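Local atomic coordinates of conserved hypothetical exported protein (Bacteroides fragilis, PDB entry 4JJA), a protein that is of unproven function but probably acts as a peptidoglycan beta-N-acetylmuramidase. Residues A[13-18]-A[198-203]; A[17-22]-A[136-141]; A[238-243]-A[314-319]; A[323-328]-A[332-337]. All blocks are in the same frame, centred on the assembly; numbering follows the deposited sequence. Where two conformers were deposited one is given.

Contact 1. Residues A[13-18]-A[198-203]; sequences TKAYFP and TVIPCK
Ile200 reaches out from the last residue of an edge strand and lays its side chain against two neighbouring residues of helix 13-20, Ala15 and Tyr16. Its two branches divide the work. The CG2 methyl goes to the alanine, with Ile200 CG2 4.2 Å from Ala15 CB, while the longer branch runs to the tyrosine, where Ile200 CG1 lies 4.1 Å from Tyr16 CB and the terminal Ile200 CD1 is 4.2 Å from that same carbon. The split follows from the first torsion of the isoleucine: CG1 sits anti to the carbonyl carbon (chi1 -53°) and CG2 anti to the backbone N, so the branches diverge toward successive residues of the helix. Backbones stay well apart, the nearest alpha carbons, Ala15 CA and Ile200 CA, being 7.3 Å from each other.

Tyr16 meets the strand chiefly with its beta carbon, and Ile200 CG1 approaches its ring only obliquely. CG is placed between the tyrosine's own backbone N and carbonyl carbon (chi1 68°). The side chain also touches Leu40 of helix 40-46 and Leu140 of strand 136-140, and the hydroxyl OH is hydrogen-bonded to the carbonyl O of Ala10. Ile200 also touches Leu138 and Leu140 of that neighbouring strand, which makes it part of the layer between helix and parallel sheet.

The closest approaches across this interface are all between apolar carbons at van der Waals distance, with about 119 Å² of surface buried in total. Shape and exclusion of water, rather than directional bonds, therefore hold the helix against the sheet edge here.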
# COMPACT_ATOMS: atom_id res chain seq x y z
N THR A 13 16.98 -15.64 -9.18
CA THR A 13 18.04 -14.98 -9.92
C THR A 13 18.27 -15.60 -11.29
O THR A 13 18.60 -14.90 -12.24
CB THR A 13 19.32 -14.90 -9.15
OG1 THR A 13 19.78 -16.22 -8.89
CG2 THR A 13 19.13 -14.15 -7.84
N LYS A 14 18.07 -16.90 -11.45
CA LYS A 14 18.28 -17.48 -12.78
C LYS A 14 17.23 -16.99 -13.79
O LYS A 14 17.47 -16.97 -15.02
CB LYS A 14 18.42 -19.02 -12.70
CG LYS A 14 19.70 -19.44 -11.96
CD LYS A 14 19.72 -20.92 -11.56
CE LYS A 14 19.24 -21.82 -12.71
NZ LYS A 14 18.89 -23.23 -12.25
N ALA A 15 16.09 -16.52 -13.31
CA ALA A 15 15.07 -15.96 -14.17
C ALA A 15 15.36 -14.56 -14.68
O ALA A 15 14.94 -14.23 -15.77
CB ALA A 15 13.67 -15.99 -13.48
N TYR A 16 16.07 -13.75 -13.93
CA TYR A 16 16.27 -12.37 -14.35
C TYR A 16 17.70 -11.89 -14.46
O TYR A 16 17.91 -10.89 -15.11
CB TYR A 16 15.46 -11.41 -13.48
CG TYR A 16 15.87 -11.29 -12.05
CD1 TYR A 16 16.82 -10.34 -11.68
CD2 TYR A 16 15.37 -12.13 -11.05
CE1 TYR A 16 17.25 -10.20 -10.41
CE2 TYR A 16 15.82 -12.00 -9.74
CZ TYR A 16 16.75 -11.03 -9.41
OH TYR A 16 17.19 -10.87 -8.10
N PHE A 17 18.68 -12.59 -13.92
CA PHE A 17 20.08 -12.18 -14.13
C PHE A 17 20.40 -12.01 -15.62
O PHE A 17 20.99 -11.02 -16.01
CB PHE A 17 21.06 -13.09 -13.41
CG PHE A 17 21.32 -12.74 -11.96
CD1 PHE A 17 20.46 -11.93 -11.23
CD2 PHE A 17 22.36 -13.33 -11.30
CE1 PHE A 17 20.72 -11.66 -9.92
CE2 PHE A 17 22.62 -13.03 -9.99
CZ PHE A 17 21.82 -12.20 -9.30
N PRO A 18 19.92 -12.89 -16.50
CA PRO A 18 20.22 -12.67 -17.94
C PRO A 18 19.57 -11.43 -18.52
O PRO A 18 20.10 -10.87 -19.50
CB PRO A 18 19.70 -13.93 -18.59
CG PRO A 18 19.93 -14.98 -17.50
CD PRO A 18 19.46 -14.25 -16.24
N THR A 198 8.13 -6.27 -17.76
CA THR A 198 8.28 -7.70 -17.55
C THR A 198 8.15 -7.95 -16.06
O THR A 198 8.74 -7.22 -15.26
CB THR A 198 9.65 -8.17 -18.00
OG1 THR A 198 9.82 -7.87 -19.38
CG2 THR A 198 9.92 -9.67 -17.68
N VAL A 199 7.30 -8.90 -15.69
CA VAL A 199 7.14 -9.31 -14.30
C VAL A 199 7.77 -10.69 -14.11
O VAL A 199 7.49 -11.61 -14.88
CB VAL A 199 5.66 -9.32 -13.85
CG1 VAL A 199 5.59 -9.65 -12.37
CG2 VAL A 199 4.96 -8.02 -14.23
N ILE A 200 8.59 -10.83 -13.06
CA ILE A 200 9.03 -12.14 -12.57
C ILE A 200 8.06 -12.49 -11.44
O ILE A 200 8.11 -11.91 -10.35
CB ILE A 200 10.47 -12.12 -12.02
CG1 ILE A 200 11.43 -11.52 -13.06
CG2 ILE A 200 10.88 -13.53 -11.57
CD1 ILE A 200 11.48 -12.25 -14.43
N PRO A 201 7.11 -13.40 -11.69
CA PRO A 201 6.10 -13.69 -10.68
C PRO A 201 6.64 -14.49 -9.52
O PRO A 201 7.61 -15.23 -9.66
CB PRO A 201 5.05 -14.52 -11.47
CG PRO A 201 5.25 -14.21 -12.88
CD PRO A 201 6.72 -13.95 -13.00
N CYS A 202 5.98 -14.36 -8.38
CA CYS A 202 6.26 -15.25 -7.29
C CYS A 202 5.91 -16.69 -7.65
O CYS A 202 4.99 -16.92 -8.44
CB CYS A 202 5.40 -14.91 -6.09
SG CYS A 202 5.60 -13.24 -5.44
N LYS A 203 6.60 -17.63 -7.02
CA LYS A 203 6.21 -19.05 -7.08
C LYS A 203 5.56 -19.43 -5.77
O LYS A 203 5.81 -18.80 -4.74
CB LYS A 203 7.40 -19.95 -7.33
CG LYS A 203 8.06 -19.67 -8.68
CD LYS A 203 9.25 -20.60 -8.93
CE LYS A 203 9.70 -20.58 -10.37
NZ LYS A 203 8.60 -20.49 -11.38

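Contact 2. Residues A[17-22]-A[136-141]; sequences FPILKN and KILILD
Leu138 turns its CG anti to the backbone N (chi1 177°), which carries the forked end of the side chain out from strand 136-140 to the helix, where one methyl is presented to Ile19 and the other to Leu20. Ile19 answers with an extended chain, CG1 anti to the carbonyl carbon and chi2 at 172°, and its far methyl arrives obliquely: Ile19 CD1 to Leu138 CD1 is 3.9 Å. Leu20 comes in at about a right angle to the strand leucine, and Leu20 CD2 lies 3.9 Å from Leu138 CD2. The methyls of Leu138 are thus each matched by a methyl of a successive helix residue, and the nearest alpha carbons, Ile19 CA and Leu138 CA, stay 8.7 Å apart.

The same helix residues continue onto the next strand, Ile19 touching Ile104 and Leu20 touching Ile106, while Leu44 of helix 40-46 also touches Leu20. Leu138 also meets Thr198 and Ile200 of strand 197-200.

A helix packed by branched aliphatic residues across a parallel sheet is the layered build of an alpha/beta domain, here consistent with the Rossmann-like clan to which the N-terminal NamZ family belongs.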
# COMPACT_ATOMS: atom_id res chain seq x y z
N PHE A 17 18.68 -12.59 -13.92
CA PHE A 17 20.08 -12.18 -14.13
C PHE A 17 20.40 -12.01 -15.62
O PHE A 17 20.99 -11.02 -16.01
CB PHE A 17 21.06 -13.09 -13.41
CG PHE A 17 21.32 -12.74 -11.96
CD1 PHE A 17 20.46 -11.93 -11.23
CD2 PHE A 17 22.36 -13.33 -11.30
CE1 PHE A 17 20.72 -11.66 -9.92
CE2 PHE A 17 22.62 -13.03 -9.99
CZ PHE A 17 21.82 -12.20 -9.30
N PRO A 18 19.92 -12.89 -16.50
CA PRO A 18 20.22 -12.67 -17.94
C PRO A 18 19.57 -11.43 -18.52
O PRO A 18 20.10 -10.87 -19.50
CB PRO A 18 19.70 -13.93 -18.59
CG PRO A 18 19.93 -14.98 -17.50
CD PRO A 18 19.46 -14.25 -16.24
N ILE A 19 18.43 -11.02 -18.00
CA ILE A 19 17.78 -9.79 -18.46
C ILE A 19 18.67 -8.59 -18.15
O ILE A 19 18.71 -7.64 -18.93
CB ILE A 19 16.36 -9.59 -17.78
CG1 ILE A 19 15.44 -10.74 -18.11
CG2 ILE A 19 15.71 -8.34 -18.25
CD1 ILE A 19 14.13 -10.74 -17.37
N LEU A 20 19.36 -8.62 -17.02
CA LEU A 20 20.11 -7.49 -16.55
C LEU A 20 21.53 -7.43 -17.10
O LEU A 20 22.17 -6.40 -17.05
CB LEU A 20 20.20 -7.56 -15.02
CG LEU A 20 18.84 -7.52 -14.30
CD1 LEU A 20 19.13 -7.62 -12.78
CD2 LEU A 20 18.03 -6.28 -14.66
N LYS A 21 22.02 -8.54 -17.63
CA LYS A 21 23.39 -8.58 -18.14
C LYS A 21 23.64 -7.46 -19.15
O LYS A 21 22.89 -7.24 -20.09
CB LYS A 21 23.70 -9.91 -18.82
CG LYS A 21 25.18 -10.25 -18.83
CD LYS A 21 25.55 -11.07 -17.57
N ASN A 22 24.72 -6.76 -18.89
CA ASN A 22 25.23 -5.67 -19.72
C ASN A 22 24.38 -4.44 -19.75
O ASN A 22 24.63 -3.54 -20.55
CB ASN A 22 25.52 -6.15 -21.16
CG ASN A 22 26.61 -7.18 -21.20
OD1 ASN A 22 27.58 -7.13 -20.42
ND2 ASN A 22 26.45 -8.14 -22.11
N LYS A 136 12.81 0.02 -20.19
CA LYS A 136 12.10 -1.17 -19.74
C LYS A 136 12.00 -1.16 -18.22
O LYS A 136 12.86 -0.69 -17.53
CB LYS A 136 12.86 -2.41 -20.14
CG LYS A 136 13.01 -2.66 -21.63
CD LYS A 136 13.74 -4.01 -21.83
CE LYS A 136 15.24 -3.94 -21.56
N ILE A 137 10.87 -1.69 -17.73
CA ILE A 137 10.70 -1.97 -16.30
C ILE A 137 10.64 -3.48 -16.09
O ILE A 137 9.97 -4.23 -16.80
CB ILE A 137 9.46 -1.25 -15.74
CG1 ILE A 137 9.72 0.25 -15.66
CG2 ILE A 137 9.06 -1.85 -14.37
CD1 ILE A 137 8.54 1.11 -15.17
N LEU A 138 11.38 -3.91 -15.09
CA LEU A 138 11.38 -5.29 -14.61
C LEU A 138 10.81 -5.26 -13.18
O LEU A 138 11.39 -4.65 -12.31
CB LEU A 138 12.80 -5.84 -14.60
CG LEU A 138 12.96 -7.25 -14.05
CD1 LEU A 138 12.31 -8.29 -14.95
CD2 LEU A 138 14.44 -7.60 -13.85
N ILE A 139 9.69 -5.94 -12.95
CA ILE A 139 9.09 -6.01 -11.62
C ILE A 139 9.40 -7.38 -11.03
O ILE A 139 9.05 -8.43 -11.61
CB ILE A 139 7.57 -5.77 -11.66
CG1 ILE A 139 7.28 -4.40 -12.31
CG2 ILE A 139 6.98 -5.94 -10.21
CD1 ILE A 139 5.81 -4.10 -12.49
N LEU A 140 10.10 -7.39 -9.90
CA LEU A 140 10.39 -8.62 -9.14
C LEU A 140 9.24 -8.73 -8.15
O LEU A 140 9.20 -7.98 -7.15
CB LEU A 140 11.77 -8.50 -8.49
CG LEU A 140 12.91 -8.28 -9.47
CD1 LEU A 140 14.21 -8.13 -8.66
CD2 LEU A 140 12.99 -9.36 -10.56
N ASP A 141 8.25 -9.55 -8.46
CA ASP A 141 6.99 -9.41 -7.73
C ASP A 141 7.13 -9.90 -6.30
O ASP A 141 7.93 -10.83 -6.01
CB ASP A 141 5.86 -10.13 -8.46
CG ASP A 141 4.53 -9.41 -8.44
OD1 ASP A 141 4.47 -8.21 -8.16
OD2 ASP A 141 3.54 -10.12 -8.82

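Contact 3. Residues A[238-243]-A[314-319]; sequences GTPVSL and LNMGDR
Val241 with Leu314, and Pro240 with Met316, make the two apolar contacts that join the loop 238-243 to the end of helix 305-314 and the turn after it. In the first, Val241 CG2 lies 4.0 Å from Leu314 CD1, the two side chains crossing at a slant. Val241 has CG1 anti to its backbone N (chi1 176°), which leaves CG2 beside that nitrogen and facing the leucine, the last residue of its helix. In the second, the ring of Pro240 and the selenomethionine Met316 run past each other in opposite directions, with Pro240 CG 4.2 Å from Met316 SE. The selenium gets there through a bent chain: CG stands between the backbone N and the carbonyl carbon, the chain runs extended to SE, and the last torsion folds CE over at 71°.

Of the polar bonds, one is internal to the loop. Thr239 OG1 accepts from Val241 N at 3.0 Å, with a fairly straight N-H...O angle of 159°, forming an ST turn that brackets Pro240. The same hydroxyl is also hydrogen-bonded to Phe236 O, and Gln279 holds Pro240 O from outside with its side-chain amide.

Further packing places the contact in the fold. Val241 also touches Ala310 of helix 305-314 and Tyr254 of strand 253-256, and both Pro240 and Leu314 rest on His256 of that strand.

Between the two segments themselves the join is apolar: it relies on dispersion between methyl, ring carbon and selenium, over a modest 129 Å² of buried surface, while the ST turn shapes the loop that presents Pro240 and Val241.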
# COMPACT_ATOMS: atom_id res chain seq x y z
N GLY A 238 -9.49 10.02 8.19
CA GLY A 238 -10.47 11.00 7.74
C GLY A 238 -11.34 11.53 8.84
O GLY A 238 -12.42 12.05 8.51
N THR A 239 -10.91 11.41 10.10
CA THR A 239 -11.66 11.78 11.28
C THR A 239 -10.67 12.27 12.32
O THR A 239 -9.46 12.11 12.14
CB THR A 239 -12.43 10.56 11.89
OG1 THR A 239 -11.52 9.76 12.67
CG2 THR A 239 -13.16 9.72 10.84
N PRO A 240 -11.14 12.77 13.48
CA PRO A 240 -10.22 13.12 14.57
C PRO A 240 -9.81 11.97 15.50
O PRO A 240 -9.09 12.18 16.47
CB PRO A 240 -10.99 14.17 15.36
CG PRO A 240 -12.26 14.32 14.73
CD PRO A 240 -12.47 13.30 13.70
N VAL A 241 -10.30 10.78 15.23
CA VAL A 241 -10.10 9.63 16.12
C VAL A 241 -8.66 9.13 15.97
O VAL A 241 -8.14 9.01 14.87
CB VAL A 241 -11.11 8.50 15.77
CG1 VAL A 241 -10.88 7.29 16.56
CG2 VAL A 241 -12.53 9.01 15.92
N SER A 242 -8.01 8.84 17.09
CA SER A 242 -6.70 8.21 17.06
C SER A 242 -6.85 6.72 16.71
O SER A 242 -7.74 6.03 17.24
CB SER A 242 -5.99 8.30 18.44
OG SER A 242 -4.78 7.53 18.44
N LEU A 243 -5.91 6.23 15.90
CA LEU A 243 -5.84 4.82 15.57
C LEU A 243 -4.59 4.18 16.18
O LEU A 243 -4.14 3.09 15.76
CB LEU A 243 -5.96 4.59 14.07
CG LEU A 243 -5.04 5.37 13.15
CD1 LEU A 243 -3.59 4.91 13.18
CD2 LEU A 243 -5.56 5.28 11.70
N LEU A 314 -19.33 10.04 19.51
CA LEU A 314 -18.79 11.36 19.71
C LEU A 314 -19.82 12.48 19.67
O LEU A 314 -19.58 13.55 20.23
CB LEU A 314 -17.66 11.62 18.71
CG LEU A 314 -16.35 11.08 19.19
CD1 LEU A 314 -15.34 10.97 18.04
CD2 LEU A 314 -15.76 11.90 20.37
N ASN A 315 -20.91 12.29 18.92
CA ASN A 315 -22.00 13.30 18.89
C ASN A 315 -21.53 14.64 18.39
O ASN A 315 -22.03 15.68 18.85
CB ASN A 315 -22.61 13.53 20.29
CG ASN A 315 -23.35 12.37 20.80
OD1 ASN A 315 -24.16 11.79 20.10
ND2 ASN A 315 -23.11 12.05 22.07
N MSE A 316 -20.64 14.65 17.42
CA MSE A 316 -20.23 15.95 16.82
C MSE A 316 -20.69 16.11 15.39
O MSE A 316 -20.21 17.01 14.63
CB MSE A 316 -18.73 16.13 16.98
CG MSE A 316 -17.91 15.24 16.18
SE MSE A 316 -15.95 15.62 16.16
CE MSE A 316 -15.57 15.09 17.94
N GLY A 317 -21.64 15.28 15.01
CA GLY A 317 -22.24 15.33 13.70
C GLY A 317 -21.21 15.32 12.59
O GLY A 317 -20.24 14.60 12.64
N ASP A 318 -21.47 16.09 11.54
CA ASP A 318 -20.70 16.07 10.31
C ASP A 318 -19.24 16.50 10.50
O ASP A 318 -18.39 16.13 9.70
CB ASP A 318 -21.40 16.90 9.25
CG ASP A 318 -20.75 16.83 7.89
OD1 ASP A 318 -20.71 15.76 7.25
OD2 ASP A 318 -20.30 17.90 7.44
N ARG A 319 -18.93 17.21 11.59
CA ARG A 319 -17.56 17.60 11.90
C ARG A 319 -16.66 16.42 12.22
O ARG A 319 -15.44 16.54 12.19
CB ARG A 319 -17.52 18.64 13.04
CG ARG A 319 -18.29 19.87 12.78
CD ARG A 319 -17.96 20.46 11.42
NE ARG A 319 -18.69 21.72 11.17
CZ ARG A 319 -18.21 22.93 11.42
NH1 ARG A 319 -16.98 23.10 11.88
NH2 ARG A 319 -18.98 24.01 11.15

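Contact 4. Residues A[323-328]-A[332-337]; sequences PFFELL and DYVRKM
Glu326 OE2 is held by three donors: Arg335 NE and two waters. Arg335 NE to Glu326 OE2 is 2.9 Å, and beside it Arg335 NH2 to Glu326 OE1 is 2.8 Å, nearly straight at 165°. Both oxygens use their syn lone pairs, and both lie close to the guanidinium plane, so this is a side-on, two-pronged salt bridge with carboxylate and guanidinium planes only 22° apart. Pairing each oxygen with its own nitrogen fixes the rotation of both flat groups.

The waters extend the grip to the backbone. Water 1 donates to Glu326 OE2 and accepts from Arg335 N at 2.9 Å; water 2 donates to the same oxygen and to Asp332 O at 2.8 Å. One carboxylate thus binds the arginine side chain directly and the backbone N of the same residue through water.

Arg335 leaves its helix with CG anti to the backbone N (chi1 175°) and bends at chi3, bringing NE and NH2 up to the glutamate. Asp318 is a second acidic partner, so the guanidinium is shared between two carboxylates, which probably balance its charge.

Alongside, Phe325 meets the second helix with its ring edge: Phe325 CZ is 3.9 Å from Val334 CG1, the side chains crossing at about a right angle. Ile347 of helix 344-350 also touches Val334.

An apolar contact next to a water-bridged salt bridge thus clamps together a pair of short consecutive helices, 325-329 and 333-339, joined by a three-residue connection within the helical part of the NamZ C-terminal region.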
# COMPACT_ATOMS: atom_id res chain seq x y z
N PRO A 323 -12.87 17.02 5.69
CA PRO A 323 -13.23 17.22 4.29
C PRO A 323 -12.73 16.08 3.38
O PRO A 323 -13.43 15.66 2.44
CB PRO A 323 -12.60 18.56 3.99
CG PRO A 323 -12.70 19.29 5.28
CD PRO A 323 -12.38 18.26 6.33
N PHE A 324 -11.53 15.63 3.66
CA PHE A 324 -10.86 14.65 2.83
C PHE A 324 -11.20 13.21 3.13
O PHE A 324 -10.59 12.32 2.54
CB PHE A 324 -9.37 14.93 2.77
CG PHE A 324 -8.71 14.98 4.11
CD1 PHE A 324 -8.32 13.81 4.76
CD2 PHE A 324 -8.47 16.19 4.74
CE1 PHE A 324 -7.70 13.85 5.97
CE2 PHE A 324 -7.82 16.21 5.98
CZ PHE A 324 -7.44 15.04 6.55
N PHE A 325 -12.19 12.95 4.01
CA PHE A 325 -12.68 11.60 4.17
C PHE A 325 -12.99 10.97 2.79
O PHE A 325 -12.66 9.81 2.57
CB PHE A 325 -13.90 11.64 5.08
CG PHE A 325 -14.56 10.32 5.32
CD1 PHE A 325 -13.98 9.41 6.17
CD2 PHE A 325 -15.71 9.99 4.68
CE1 PHE A 325 -14.57 8.18 6.38
CE2 PHE A 325 -16.33 8.80 4.89
CZ PHE A 325 -15.77 7.86 5.73
N GLU A 326 -13.60 11.74 1.90
CA GLU A 326 -13.98 11.23 0.60
C GLU A 326 -12.79 10.82 -0.25
O GLU A 326 -12.90 9.95 -1.12
CB GLU A 326 -14.86 12.23 -0.13
CG GLU A 326 -16.32 12.19 0.28
CD GLU A 326 -16.64 12.63 1.67
OE1 GLU A 326 -15.82 13.35 2.30
OE2 GLU A 326 -17.73 12.30 2.14
N LEU A 327 -11.64 11.49 -0.04
CA LEU A 327 -10.45 11.10 -0.77
C LEU A 327 -9.94 9.71 -0.38
O LEU A 327 -9.34 9.01 -1.20
CB LEU A 327 -9.35 12.15 -0.64
CG LEU A 327 -9.77 13.59 -1.02
CD1 LEU A 327 -8.58 14.56 -0.91
CD2 LEU A 327 -10.37 13.68 -2.42
N LEU A 328 -10.19 9.32 0.86
CA LEU A 328 -9.85 7.99 1.37
C LEU A 328 -10.88 6.94 0.95
O LEU A 328 -10.51 5.91 0.41
CB LEU A 328 -9.67 8.00 2.89
CG LEU A 328 -8.47 8.81 3.40
CD1 LEU A 328 -8.59 9.04 4.92
CD2 LEU A 328 -7.15 8.14 3.09
N ASP A 332 -19.02 9.64 -2.14
CA ASP A 332 -19.72 10.52 -1.24
C ASP A 332 -20.79 9.84 -0.38
O ASP A 332 -21.23 10.41 0.60
CB ASP A 332 -20.34 11.71 -2.00
CG ASP A 332 -21.40 11.35 -2.94
OD1 ASP A 332 -21.77 10.19 -3.12
OD2 ASP A 332 -21.92 12.33 -3.57
N TYR A 333 -21.18 8.61 -0.70
CA TYR A 333 -22.36 8.06 -0.00
C TYR A 333 -22.03 7.49 1.35
O TYR A 333 -22.93 7.30 2.15
CB TYR A 333 -23.12 7.05 -0.83
CG TYR A 333 -22.39 5.78 -1.23
CD1 TYR A 333 -22.09 4.79 -0.27
CD2 TYR A 333 -22.06 5.52 -2.55
CE1 TYR A 333 -21.48 3.60 -0.64
CE2 TYR A 333 -21.45 4.33 -2.91
CZ TYR A 333 -21.16 3.37 -1.96
OH TYR A 333 -20.55 2.19 -2.33
N VAL A 334 -20.76 7.18 1.66
CA VAL A 334 -20.44 6.61 2.95
C VAL A 334 -20.72 7.59 4.09
O VAL A 334 -21.44 7.26 5.05
CB VAL A 334 -19.02 6.04 3.00
CG1 VAL A 334 -18.62 5.58 4.41
CG2 VAL A 334 -18.84 4.91 1.98
N ARG A 335 -20.23 8.84 3.96
CA ARG A 335 -20.56 9.84 4.95
C ARG A 335 -22.07 10.02 5.08
O ARG A 335 -22.62 10.09 6.20
CB ARG A 335 -19.95 11.15 4.51
CG ARG A 335 -20.28 12.35 5.35
CD ARG A 335 -19.95 13.65 4.66
NE ARG A 335 -18.52 13.82 4.42
CZ ARG A 335 -17.72 14.71 5.02
NH1 ARG A 335 -18.16 15.51 5.98
NH2 ARG A 335 -16.45 14.79 4.63
N LYS A 336 -22.73 10.16 3.94
CA LYS A 336 -24.16 10.47 3.96
C LYS A 336 -24.97 9.35 4.63
O LYS A 336 -25.88 9.61 5.43
CB LYS A 336 -24.68 10.68 2.55
CG LYS A 336 -24.15 11.94 1.87
CD LYS A 336 -24.70 12.03 0.40
CE LYS A 336 -24.08 13.11 -0.46
NZ LYS A 336 -24.68 13.06 -1.85
N MSE A 337 -24.64 8.12 4.32
CA MSE A 337 -25.35 6.97 4.90
C MSE A 337 -25.07 6.79 6.37
O MSE A 337 -25.97 6.48 7.14
CB MSE A 337 -25.04 5.72 4.12
CG MSE A 337 -25.62 5.69 2.71
SE MSE A 337 -25.22 4.11 1.72
CE MSE A 337 -26.49 2.87 2.53
O HOH W 1 -18.29 9.55 1.98
O HOH W 2 -20.27 12.94 1.18

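How the contacts relate
The four contacts form two groups on opposite sides of the chain's centre. Contacts 1 and 2, with centres 7 Å apart, both start from helix 13-20 and end on neighbouring strands of one parallel sheet; the strands are joined by probable backbone hydrogen bonds, Thr198 O to Ile139 N and Ile200 N to Ile139 O, each 2.8 Å. Contacts 3 and 4 have centres 12 Å apart, both in the NamZ C-terminal region. A salt bridge of 2.9 Å from Asp318 OD1 to Arg335 NH1 ties them, and Gly238 packs on Phe325 and Leu328. Between the groups, centres are 41 to 47 Å apart, and the nearest atoms of contacts 2 and 4 still about 22 Å.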